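Long-range contacts in demethyldecarbamoylnovobiocin O-methyltransferase (Streptomyces caeruleus, PDB 2WK1), which catalyses the S-adenosyl-L-methionine-dependent methylation of the noviose 4-hydroxyl, the penultimate step in the biosynthesis of the antibiotic novobiocin: residues Arg159-His164 and Gly217-Ser222; Gln145-Val150 and Arg165-Leu170; Asp244-Pro249 and Asp274-Gln279. All blocks are in the same frame, centred on the assembly; numbering follows the deposited sequence.

Contact 1 of 3, residues Arg159-His164 and Gly217-Ser222. With SAH (S-adenosyl-L-homocysteine), chain B; SO4 (sulfate ion), chain C; EDO (1,2-ethanediol), chain F.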
loop_
_atom_site.group_PDB
_atom_site.type_symbol
_atom_site.label_atom_id
_atom_site.label_comp_id
_atom_site.label_asym_id
_atom_site.label_seq_id
_atom_site.Cartn_x
_atom_site.Cartn_y
_atom_site.Cartn_z
ATOM N N ARG A 159 -23.480 25.497 13.841
ATOM C CA ARG A 159 -24.166 25.041 15.062
ATOM C C ARG A 159 -25.137 23.920 14.758
ATOM O O ARG A 159 -25.195 22.916 15.492
ATOM C CB ARG A 159 -24.925 26.191 15.731
ATOM C CG ARG A 159 -24.041 27.278 16.296
ATOM C CD ARG A 159 -24.785 28.256 17.271
ATOM N NE ARG A 159 -26.176 28.527 16.892
ATOM C CZ ARG A 159 -26.604 29.595 16.216
ATOM N NH1 ARG A 159 -25.757 30.539 15.804
ATOM N NH2 ARG A 159 -27.902 29.725 15.937
ATOM N N LYS A 160 -25.884 24.071 13.671
ATOM C CA LYS A 160 -26.880 23.079 13.282
ATOM C C LYS A 160 -26.276 21.716 12.966
ATOM O O LYS A 160 -26.896 20.677 13.219
ATOM C CB LYS A 160 -27.719 23.575 12.091
ATOM C CG LYS A 160 -29.047 22.811 11.880
ATOM C CD LYS A 160 -29.765 23.237 10.578
ATOM C CE LYS A 160 -31.118 22.537 10.404
ATOM N NZ LYS A 160 -31.710 22.745 9.036
ATOM N N MET A 161 -25.070 21.705 12.406
ATOM C CA MET A 161 -24.407 20.444 12.042
ATOM C C MET A 161 -23.877 19.671 13.251
ATOM O O MET A 161 -23.832 18.442 13.216
ATOM C CB MET A 161 -23.251 20.693 11.061
ATOM C CG MET A 161 -23.704 21.104 9.670
ATOM S SD MET A 161 -22.374 21.136 8.452
ATOM C CE MET A 161 -21.141 22.229 9.193
ATOM N N ALA A 162 -23.431 20.378 14.296
ATOM C CA ALA A 162 -22.875 19.749 15.510
ATOM C C ALA A 162 -21.828 18.689 15.171
ATOM O O ALA A 162 -21.824 17.590 15.738
ATOM C CB ALA A 162 -23.984 19.160 16.413
ATOM N N LEU A 163 -20.903 19.041 14.274
ATOM C CA LEU A 163 -19.963 18.058 13.736
ATOM C C LEU A 163 -18.932 17.618 14.761
ATOM O O LEU A 163 -18.295 16.575 14.569
ATOM C CB LEU A 163 -19.256 18.571 12.461
ATOM C CG LEU A 163 -20.129 18.761 11.215
ATOM C CD1 LEU A 163 -19.264 19.087 10.009
ATOM C CD2 LEU A 163 -21.030 17.533 10.899
ATOM N N HIS A 164 -18.723 18.394 15.824
ATOM C CA HIS A 164 -17.850 17.953 16.909
ATOM C C HIS A 164 -18.327 16.642 17.523
ATOM O O HIS A 164 -17.547 15.933 18.140
ATOM C CB HIS A 164 -17.752 19.032 17.984
ATOM C CG HIS A 164 -19.076 19.389 18.564
ATOM N ND1 HIS A 164 -19.955 20.243 17.926
ATOM C CD2 HIS A 164 -19.712 18.935 19.671
ATOM C CE1 HIS A 164 -21.063 20.330 18.648
ATOM N NE2 HIS A 164 -20.948 19.526 19.690
ATOM N N GLY A 217 -11.706 21.384 6.273
ATOM C CA GLY A 217 -12.006 21.668 7.672
ATOM C C GLY A 217 -13.461 21.605 8.080
ATOM O O GLY A 217 -13.785 21.953 9.209
ATOM N N ASP A 218 -14.343 21.189 7.165
ATOM C CA ASP A 218 -15.752 20.835 7.443
ATOM C C ASP A 218 -16.749 21.913 7.881
ATOM O O ASP A 218 -17.932 21.686 7.741
ATOM C CB ASP A 218 -15.819 19.672 8.446
ATOM C CG ASP A 218 -15.516 18.322 7.818
ATOM O OD1 ASP A 218 -15.928 18.054 6.659
ATOM O OD2 ASP A 218 -14.849 17.523 8.495
ATOM N N LEU A 219 -16.284 23.055 8.383
ATOM C CA LEU A 219 -17.158 24.110 8.912
ATOM C C LEU A 219 -17.008 25.411 8.179
ATOM O O LEU A 219 -15.958 25.676 7.599
ATOM C CB LEU A 219 -16.783 24.411 10.368
ATOM C CG LEU A 219 -16.819 23.298 11.387
ATOM C CD1 LEU A 219 -16.352 23.831 12.755
ATOM C CD2 LEU A 219 -18.202 22.757 11.426
ATOM N N TYR A 220 -18.037 26.246 8.248
ATOM C CA TYR A 220 -17.933 27.607 7.734
ATOM C C TYR A 220 -16.756 28.306 8.380
ATOM O O TYR A 220 -15.933 28.940 7.688
ATOM C CB TYR A 220 -19.221 28.386 8.001
ATOM C CG TYR A 220 -19.149 29.860 7.687
ATOM C CD1 TYR A 220 -18.652 30.765 8.613
ATOM C CD2 TYR A 220 -19.575 30.336 6.461
ATOM C CE1 TYR A 220 -18.597 32.119 8.325
ATOM C CE2 TYR A 220 -19.528 31.678 6.158
ATOM C CZ TYR A 220 -19.026 32.566 7.095
ATOM O OH TYR A 220 -18.986 33.922 6.812
ATOM N N GLU A 221 -16.664 28.230 9.708
ATOM C CA GLU A 221 -15.632 29.015 10.369
ATOM C C GLU A 221 -14.226 28.550 10.038
ATOM O O GLU A 221 -13.331 29.375 9.835
ATOM C CB GLU A 221 -15.880 29.121 11.861
ATOM C CG GLU A 221 -15.726 27.930 12.721
ATOM C CD GLU A 221 -15.595 28.404 14.168
ATOM O OE1 GLU A 221 -16.629 28.729 14.788
ATOM O OE2 GLU A 221 -14.453 28.534 14.645
ATOM N N SER A 222 -14.040 27.241 9.957
ATOM C CA SER A 222 -12.765 26.678 9.602
ATOM C C SER A 222 -12.357 27.108 8.212
ATOM O O SER A 222 -11.199 27.459 7.976
ATOM C CB SER A 222 -12.806 25.164 9.693
ATOM O OG SER A 222 -13.164 24.727 11.003
HETATM N N SAH B . -8.247 15.648 4.659
HETATM C CA SAH B . -8.555 14.469 5.539
HETATM C CB SAH B . -9.952 14.619 6.145
HETATM C CG SAH B . -10.087 15.804 7.091
HETATM S SD SAH B . -11.369 15.524 8.321
HETATM C C SAH B . -8.325 13.181 4.799
HETATM O O SAH B . -8.885 12.144 5.173
HETATM O OXT SAH B . -7.507 13.157 3.890
HETATM C "C5'" SAH B . -11.539 17.171 9.035
HETATM C "C4'" SAH B . -10.301 17.590 9.857
HETATM O "O4'" SAH B . -10.378 19.017 10.093
HETATM C "C3'" SAH B . -10.160 16.899 11.213
HETATM O "O3'" SAH B . -8.884 16.249 11.357
HETATM C "C2'" SAH B . -10.343 18.062 12.212
HETATM O "O2'" SAH B . -9.598 17.940 13.425
HETATM C "C1'" SAH B . -9.886 19.285 11.410
HETATM N N9 SAH B . -10.463 20.581 11.773
HETATM C C8 SAH B . -11.683 21.030 11.381
HETATM N N7 SAH B . -11.866 22.316 11.768
HETATM C C5 SAH B . -10.726 22.695 12.398
HETATM C C6 SAH B . -10.239 23.917 12.987
HETATM N N6 SAH B . -11.010 24.991 13.023
HETATM N N1 SAH B . -9.000 23.925 13.492
HETATM C C2 SAH B . -8.194 22.851 13.423
HETATM N N3 SAH B . -8.557 21.676 12.897
HETATM C C4 SAH B . -9.793 21.583 12.362
HETATM S S SO4 C . -23.598 19.326 22.297
HETATM O O1 SO4 C . -24.915 18.803 22.708
HETATM O O2 SO4 C . -23.782 20.654 21.709
HETATM O O3 SO4 C . -23.058 18.382 21.316
HETATM O O4 SO4 C . -22.711 19.396 23.471
HETATM C C1 EDO F . -12.976 23.563 3.216
HETATM O O1 EDO F . -12.485 23.727 4.599
HETATM C C2 EDO F . -14.326 22.836 3.060
HETATM O O2 EDO F . -14.108 21.466 2.644
#
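Met-161 and Leu-219 touch through methyl groups, CE of Met-161 lying 3.7 Å from CD2 of Leu-219 as the two chains run antiparallel past one another. The methionine chain runs straight to SD and then bends (chi3 -55°), carrying CE also to 3.6 Å from the backbone O of Asp-218; a long, flexible thioether suits this reach from a helix end. Leu-163 adds a second apolar contact: its CD1 sits 3.8 Å from CB of Asp-218, the side chains crossing at about a right angle, and borders CD2 of Leu-219. No hydrogen bond joins the segments.

The polar contacts are to bound molecules. Gly-217, Asp-218 and Ser-222 line the S-adenosyl-L-homocysteine pocket, and Gly-217 and Ser-222 bind S-adenosyl-L-methionine. OG of Ser-222, a small hydroxyl, donates to N7 of the ligand at 2.8 Å; O of Gly-217 lies 3.2 Å from C8 of its adenine, and OD2 of Asp-218 3.4 Å from its C5'. NE2 of His-164 donates to O3 of a sulfate, probably a crystallisation component, at 2.9 Å.

Leu-219 is the N-cap residue of helix 220-230, whose first amides, of Tyr-220 and Glu-221, bond to Asp-158 of helix 156-161. Met-161 also rests on Pro-250 of helix 249-261, and Leu-163 on Ile-147 in the loop after strand 138-142.

Contact 2 of 3, residues Gln145-Val150 and Arg165-Leu170. With SAH (S-adenosyl-L-homocysteine), chain B; SO4 (sulfate ion), chain C.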
loop_
_atom_site.group_PDB
_atom_site.type_symbol
_atom_site.label_atom_id
_atom_site.label_comp_id
_atom_site.label_asym_id
_atom_site.label_seq_id
_atom_site.Cartn_x
_atom_site.Cartn_y
_atom_site.Cartn_z
ATOM N N GLN A 145 -7.355 17.164 17.408
ATOM C CA GLN A 145 -8.369 16.965 18.448
ATOM C C GLN A 145 -9.771 16.936 17.839
ATOM O O GLN A 145 -10.775 17.016 18.560
ATOM C CB GLN A 145 -8.322 18.133 19.492
ATOM C CG GLN A 145 -6.988 18.296 20.200
ATOM C CD GLN A 145 -6.990 19.284 21.387
ATOM O OE1 GLN A 145 -6.041 19.301 22.173
ATOM N NE2 GLN A 145 -8.028 20.075 21.515
ATOM N N GLY A 146 -9.869 16.820 16.516
ATOM C CA GLY A 146 -11.150 16.849 15.850
ATOM C C GLY A 146 -11.711 18.251 15.613
ATOM O O GLY A 146 -11.059 19.275 15.760
ATOM N N ILE A 147 -12.960 18.270 15.187
ATOM C CA ILE A 147 -13.659 19.494 14.849
ATOM C C ILE A 147 -13.993 20.286 16.135
ATOM O O ILE A 147 -14.373 19.689 17.127
ATOM C CB ILE A 147 -14.938 19.113 14.070
ATOM C CG1 ILE A 147 -14.563 18.478 12.707
ATOM C CG2 ILE A 147 -15.866 20.315 13.882
ATOM C CD1 ILE A 147 -15.780 17.997 11.892
ATOM N N PRO A 148 -13.834 21.618 16.118
ATOM C CA PRO A 148 -14.166 22.392 17.325
ATOM C C PRO A 148 -15.654 22.394 17.585
ATOM O O PRO A 148 -16.441 22.292 16.643
ATOM C CB PRO A 148 -13.697 23.814 16.980
ATOM C CG PRO A 148 -13.761 23.869 15.451
ATOM C CD PRO A 148 -13.334 22.487 15.023
ATOM N N ASP A 149 -16.016 22.474 18.858
ATOM C CA ASP A 149 -17.384 22.723 19.249
ATOM C C ASP A 149 -17.619 24.226 19.147
ATOM O O ASP A 149 -17.096 24.982 19.962
ATOM C CB ASP A 149 -17.587 22.235 20.685
ATOM C CG ASP A 149 -19.002 22.436 21.193
ATOM O OD1 ASP A 149 -19.796 23.133 20.542
ATOM O OD2 ASP A 149 -19.308 21.875 22.264
ATOM N N VAL A 150 -18.359 24.655 18.123
ATOM C CA VAL A 150 -18.467 26.081 17.808
ATOM C C VAL A 150 -19.281 26.870 18.832
ATOM O O VAL A 150 -19.154 28.094 18.891
ATOM C CB VAL A 150 -19.001 26.339 16.361
ATOM C CG1 VAL A 150 -18.068 25.708 15.331
ATOM C CG2 VAL A 150 -20.423 25.862 16.165
ATOM N N ARG A 165 -19.611 16.324 17.374
ATOM C CA ARG A 165 -20.098 15.040 17.883
ATOM C C ARG A 165 -19.470 13.863 17.155
ATOM O O ARG A 165 -19.447 12.753 17.695
ATOM C CB ARG A 165 -21.637 14.949 17.809
ATOM C CG ARG A 165 -22.309 15.884 18.794
ATOM C CD ARG A 165 -23.788 15.782 18.689
ATOM N NE ARG A 165 -24.472 16.605 19.677
ATOM C CZ ARG A 165 -25.769 16.490 19.935
ATOM N NH1 ARG A 165 -26.506 15.638 19.243
ATOM N NH2 ARG A 165 -26.327 17.223 20.871
ATOM N N ARG A 166 -18.887 14.087 15.978
ATOM C CA ARG A 166 -18.227 13.030 15.183
ATOM C C ARG A 166 -16.750 12.843 15.581
ATOM O O ARG A 166 -16.019 12.065 14.964
ATOM C CB ARG A 166 -18.294 13.395 13.703
ATOM C CG ARG A 166 -19.723 13.423 13.176
ATOM C CD ARG A 166 -19.777 13.735 11.707
ATOM N NE ARG A 166 -21.144 13.753 11.181
ATOM C CZ ARG A 166 -21.458 13.737 9.888
ATOM N NH1 ARG A 166 -20.506 13.724 8.962
ATOM N NH2 ARG A 166 -22.737 13.769 9.521
ATOM N N ASN A 167 -16.301 13.526 16.622
ATOM C CA ASN A 167 -14.885 13.445 17.003
ATOM C C ASN A 167 -14.375 12.083 17.449
ATOM O O ASN A 167 -13.174 11.834 17.406
ATOM C CB ASN A 167 -14.545 14.546 17.996
ATOM C CG ASN A 167 -14.470 15.926 17.318
ATOM O OD1 ASN A 167 -14.499 16.035 16.095
ATOM N ND2 ASN A 167 -14.398 16.972 18.131
ATOM N N SER A 168 -15.274 11.169 17.835
ATOM C CA SER A 168 -14.814 9.809 18.131
ATOM C C SER A 168 -14.056 9.212 16.946
ATOM O O SER A 168 -13.092 8.461 17.127
ATOM C CB SER A 168 -15.986 8.903 18.518
ATOM O OG SER A 168 -16.999 8.897 17.533
ATOM N N VAL A 169 -14.485 9.575 15.741
ATOM C CA VAL A 169 -13.778 9.177 14.521
ATOM C C VAL A 169 -12.802 10.257 14.037
ATOM O O VAL A 169 -11.688 9.933 13.607
ATOM C CB VAL A 169 -14.736 8.860 13.359
ATOM C CG1 VAL A 169 -13.939 8.560 12.069
ATOM C CG2 VAL A 169 -15.660 7.666 13.687
ATOM N N LEU A 170 -13.214 11.517 14.109
ATOM C CA LEU A 170 -12.465 12.601 13.468
ATOM C C LEU A 170 -11.260 13.119 14.226
ATOM O O LEU A 170 -10.391 13.741 13.594
ATOM C CB LEU A 170 -13.355 13.769 13.109
ATOM C CG LEU A 170 -14.479 13.491 12.120
ATOM C CD1 LEU A 170 -15.317 14.730 11.925
ATOM C CD2 LEU A 170 -13.998 12.924 10.790
HETATM N N SAH B . -8.247 15.648 4.659
HETATM C CA SAH B . -8.555 14.469 5.539
HETATM C CB SAH B . -9.952 14.619 6.145
HETATM C CG SAH B . -10.087 15.804 7.091
HETATM S SD SAH B . -11.369 15.524 8.321
HETATM C C SAH B . -8.325 13.181 4.799
HETATM O O SAH B . -8.885 12.144 5.173
HETATM O OXT SAH B . -7.507 13.157 3.890
HETATM C "C5'" SAH B . -11.539 17.171 9.035
HETATM C "C4'" SAH B . -10.301 17.590 9.857
HETATM O "O4'" SAH B . -10.378 19.017 10.093
HETATM C "C3'" SAH B . -10.160 16.899 11.213
HETATM O "O3'" SAH B . -8.884 16.249 11.357
HETATM C "C2'" SAH B . -10.343 18.062 12.212
HETATM O "O2'" SAH B . -9.598 17.940 13.425
HETATM C "C1'" SAH B . -9.886 19.285 11.410
HETATM N N9 SAH B . -10.463 20.581 11.773
HETATM C C8 SAH B . -11.683 21.030 11.381
HETATM N N7 SAH B . -11.866 22.316 11.768
HETATM C C5 SAH B . -10.726 22.695 12.398
HETATM C C6 SAH B . -10.239 23.917 12.987
HETATM N N6 SAH B . -11.010 24.991 13.023
HETATM N N1 SAH B . -9.000 23.925 13.492
HETATM C C2 SAH B . -8.194 22.851 13.423
HETATM N N3 SAH B . -8.557 21.676 12.897
HETATM C C4 SAH B . -9.793 21.583 12.362
HETATM S S SO4 C . -23.598 19.326 22.297
HETATM O O1 SO4 C . -24.915 18.803 22.708
HETATM O O2 SO4 C . -23.782 20.654 21.709
HETATM O O3 SO4 C . -23.058 18.382 21.316
HETATM O O4 SO4 C . -22.711 19.396 23.471
HETATM O O HOH W 1 -8.084 15.363 14.388
#
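Gly-146 and Leu-170 bring their CA atoms to 5.0 Å where the irregular chain of 145-150 passes the short helix 167-170. The helix turn is drawn together by the backbone O of Arg-166, which accepts from the amides of both Val-169 and Leu-170. Gly-146 has a positive phi of 81°, backbone angles at which a CB would jam against the preceding carbonyl O; it would also run into CG of Asn-167, whose OD1 lies 3.5 Å from CA of Gly-146.

The Asn-167 amide holds Ile-147 by both of its backbone polar groups. OD1 accepts from N of Ile-147 at 2.9 Å, the donor tilted from the carbonyl plane, while ND2 donates to O of Ile-147 at 2.9 Å in a nearly straight bond (176°) directed at a lone pair. Asparagine suits the place because one flat group supplies both acceptor and donor, and the pair of bonds fixes its rotation. The side chains of Ile-147 and Leu-170 cross obliquely, CD1 against CD1 at 3.3 Å, a closely pressed methyl pair. Arg-165 meets the sulfate edge-on through NE and NH2.

A water accepts from N of Gly-146 and lies 2.9 Å from O of Leu-170, beside both ribose hydroxyls of S-adenosyl-L-homocysteine. The loop after strand 138-142 lies along ribose and adenine, as in Rossmann-like methyltransferases, where an acid ending the second strand, here probably Asp-142, typically binds the ribose hydroxyls.

Contact 3 of 3, residues Asp244-Pro249 and Asp274-Gln279. With EDO (1,2-ethanediol), chain F.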
loop_
_atom_site.group_PDB
_atom_site.type_symbol
_atom_site.label_atom_id
_atom_site.label_comp_id
_atom_site.label_asym_id
_atom_site.label_seq_id
_atom_site.Cartn_x
_atom_site.Cartn_y
_atom_site.Cartn_z
ATOM N N ASP A 244 -15.078 19.732 0.344
ATOM C CA ASP A 244 -16.499 19.479 0.662
ATOM C C ASP A 244 -17.198 20.773 0.316
ATOM O O ASP A 244 -17.327 21.661 1.150
ATOM C CB ASP A 244 -16.642 19.160 2.176
ATOM C CG ASP A 244 -17.966 18.478 2.566
ATOM O OD1 ASP A 244 -18.814 18.195 1.714
ATOM O OD2 ASP A 244 -18.127 18.197 3.781
ATOM N N TYR A 245 -17.585 20.895 -0.936
ATOM C CA TYR A 245 -18.249 22.105 -1.434
ATOM C C TYR A 245 -19.685 21.820 -1.826
ATOM O O TYR A 245 -20.614 22.482 -1.380
ATOM C CB TYR A 245 -17.485 22.679 -2.645
ATOM C CG TYR A 245 -18.097 23.932 -3.263
ATOM C CD1 TYR A 245 -17.841 25.184 -2.730
ATOM C CD2 TYR A 245 -18.911 23.860 -4.372
ATOM C CE1 TYR A 245 -18.403 26.333 -3.274
ATOM C CE2 TYR A 245 -19.450 24.993 -4.943
ATOM C CZ TYR A 245 -19.214 26.226 -4.381
ATOM O OH TYR A 245 -19.778 27.337 -4.953
ATOM N N MET A 246 -19.889 20.882 -2.720
ATOM C CA MET A 246 -21.219 20.741 -3.278
ATOM C C MET A 246 -22.286 20.380 -2.267
ATOM O O MET A 246 -23.418 20.896 -2.362
ATOM C CB MET A 246 -21.202 19.294 -4.378
ATOM C CG MET A 246 -20.236 19.658 -5.362
ATOM S SD MET A 246 -20.539 18.459 -6.568
ATOM C CE MET A 246 -18.917 18.685 -7.482
ATOM N N MET A 247 -21.945 19.547 -1.294
ATOM C CA MET A 247 -22.955 18.998 -0.377
ATOM C C MET A 247 -22.810 19.514 1.033
ATOM O O MET A 247 -23.424 18.962 1.957
ATOM C CB MET A 247 -22.864 17.465 -0.325
ATOM C CG MET A 247 -22.765 16.789 -1.641
ATOM S SD MET A 247 -24.003 17.361 -2.779
ATOM C CE MET A 247 -25.541 17.021 -1.927
ATOM N N CYS A 248 -22.021 20.579 1.218
ATOM C CA CYS A 248 -21.817 21.172 2.542
ATOM C C CYS A 248 -22.250 22.623 2.522
ATOM O O CYS A 248 -21.491 23.486 2.110
ATOM C CB CYS A 248 -20.353 21.112 2.973
ATOM S SG CYS A 248 -20.045 21.864 4.609
ATOM N N PRO A 249 -23.494 22.913 2.943
ATOM C CA PRO A 249 -23.966 24.284 2.838
ATOM C C PRO A 249 -23.087 25.337 3.518
ATOM O O PRO A 249 -22.823 26.373 2.890
ATOM C CB PRO A 249 -25.376 24.220 3.449
ATOM C CG PRO A 249 -25.805 22.806 3.287
ATOM C CD PRO A 249 -24.558 21.992 3.374
ATOM N N ASP A 274 -18.378 15.891 -4.678
ATOM C CA ASP A 274 -18.218 16.761 -3.502
ATOM C C ASP A 274 -17.270 17.934 -3.718
ATOM O O ASP A 274 -17.625 19.094 -3.450
ATOM C CB ASP A 274 -17.724 15.964 -2.314
ATOM C CG ASP A 274 -18.761 14.987 -1.826
ATOM O OD1 ASP A 274 -19.761 15.423 -1.184
ATOM O OD2 ASP A 274 -18.614 13.779 -2.100
ATOM N N GLY A 275 -16.069 17.652 -4.179
ATOM C CA GLY A 275 -15.016 18.659 -4.198
ATOM C C GLY A 275 -14.986 19.507 -5.447
ATOM O O GLY A 275 -15.450 19.095 -6.528
ATOM N N VAL A 276 -14.391 20.684 -5.298
ATOM C CA VAL A 276 -14.090 21.588 -6.408
ATOM C C VAL A 276 -12.700 22.184 -6.187
ATOM O O VAL A 276 -12.139 22.090 -5.089
ATOM C CB VAL A 276 -15.133 22.740 -6.547
ATOM C CG1 VAL A 276 -16.582 22.170 -6.718
ATOM C CG2 VAL A 276 -15.104 23.658 -5.333
ATOM N N TYR A 277 -12.156 22.841 -7.207
ATOM C CA TYR A 277 -10.910 23.549 -7.078
ATOM C C TYR A 277 -10.852 24.709 -8.038
ATOM O O TYR A 277 -11.615 24.755 -9.000
ATOM C CB TYR A 277 -9.699 22.599 -7.261
ATOM C CG TYR A 277 -9.452 22.113 -8.656
ATOM C CD1 TYR A 277 -10.268 21.194 -9.264
ATOM C CD2 TYR A 277 -8.349 22.539 -9.346
ATOM C CE1 TYR A 277 -10.014 20.746 -10.549
ATOM C CE2 TYR A 277 -8.081 22.082 -10.624
ATOM C CZ TYR A 277 -8.943 21.200 -11.227
ATOM O OH TYR A 277 -8.664 20.749 -12.508
ATOM N N TRP A 278 -9.930 25.625 -7.812
ATOM C CA TRP A 278 -9.628 26.643 -8.792
ATOM C C TRP A 278 -8.150 26.904 -8.860
ATOM O O TRP A 278 -7.401 26.608 -7.935
ATOM C CB TRP A 278 -10.409 27.942 -8.526
ATOM C CG TRP A 278 -9.945 28.906 -7.454
ATOM C CD1 TRP A 278 -9.122 29.985 -7.629
ATOM C CD2 TRP A 278 -10.438 29.013 -6.104
ATOM N NE1 TRP A 278 -9.015 30.706 -6.464
ATOM C CE2 TRP A 278 -9.824 30.145 -5.517
ATOM C CE3 TRP A 278 -11.292 28.233 -5.320
ATOM C CZ2 TRP A 278 -10.076 30.529 -4.208
ATOM C CZ3 TRP A 278 -11.549 28.636 -4.027
ATOM C CH2 TRP A 278 -10.951 29.764 -3.482
ATOM N N GLN A 279 -7.746 27.518 -9.966
ATOM C CA GLN A 279 -6.389 27.959 -10.184
ATOM C C GLN A 279 -6.376 29.460 -10.132
ATOM O O GLN A 279 -7.185 30.107 -10.775
ATOM C CB GLN A 279 -5.839 27.503 -11.530
ATOM C CG GLN A 279 -4.395 27.862 -11.723
ATOM C CD GLN A 279 -3.830 27.330 -13.011
ATOM O OE1 GLN A 279 -4.519 27.294 -14.038
ATOM N NE2 GLN A 279 -2.559 26.933 -12.981
HETATM C C1 EDO F . -12.976 23.563 3.216
HETATM O O1 EDO F . -12.485 23.727 4.599
HETATM C C2 EDO F . -14.326 22.836 3.060
HETATM O O2 EDO F . -14.108 21.466 2.644
HETATM O O HOH W 2 -19.649 18.174 -0.770
#
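Asp-274 accepts two neighbouring amides on its backbone O: N of Met-246 at 3.0 Å, in the carbonyl plane, and N of Tyr-245 at 3.1 Å, well above that plane. The pair of hydrogen bonds to one oxygen anchors the beginning of the type I turn from Tyr-245 to Cys-248. The side chain of Asp-274 lies alongside that of Asp-244, with their OD1 atoms 4.1 Å apart and the carboxylate planes 78° apart. A water between them lies 2.6 Å from OD1 of Asp-244 and 2.8 Å from OD1 of Asp-274, able to donate to either, and accepts from N of Met-247. Next, CA of Gly-275 comes 5.1 Å from CA of Asp-244. Val-276 opens the strand and sets CG2 4.1 Å from the centroid of the Tyr-245 ring, an off-centre CH-pi contact; a beta-branched residue suits both strand and ring. The OH of Tyr-245 is hydrogen-bonded to Asp-256. Val-276 and Trp-278 pair by backbone bonds with Val-242 and Val-240.

Two acids this close would probably repel, yet Arg-76 forms a salt bridge with OD2 of Asp-274 and likely offsets its charge, while the shared water links Asp-274 to Asp-244, a predicted magnesium ligand.

Overall arrangement
Contacts 1 and 2 touch one another beside the cofactor pocket, their centres 9 Å apart and their segments alternating along the chain. CD1 of Ile-147 joins them, lying 3.6 Å from both CB of Leu-163 and OD2 of Asp-218. Contact 1 reaches the adenine and C5' of S-adenosyl-L-homocysteine, contact 2 its ribose and adenine, and His-164 and Arg-165 share the sulfate. Contact 3, centred 15 Å from contact 1 and 21 Å from contact 2, touches only the former: OD2 of Asp-244 is 3.6 Å from OD1 of Asp-218. Asp-244 belongs with Asp-216 and Asp-243 to the predicted magnesium site, beside Asp-218; a 1,2-ethanediol, probably from the crystallisation liquor, accepts from the backbone N of Gly-217 and of Asp-244.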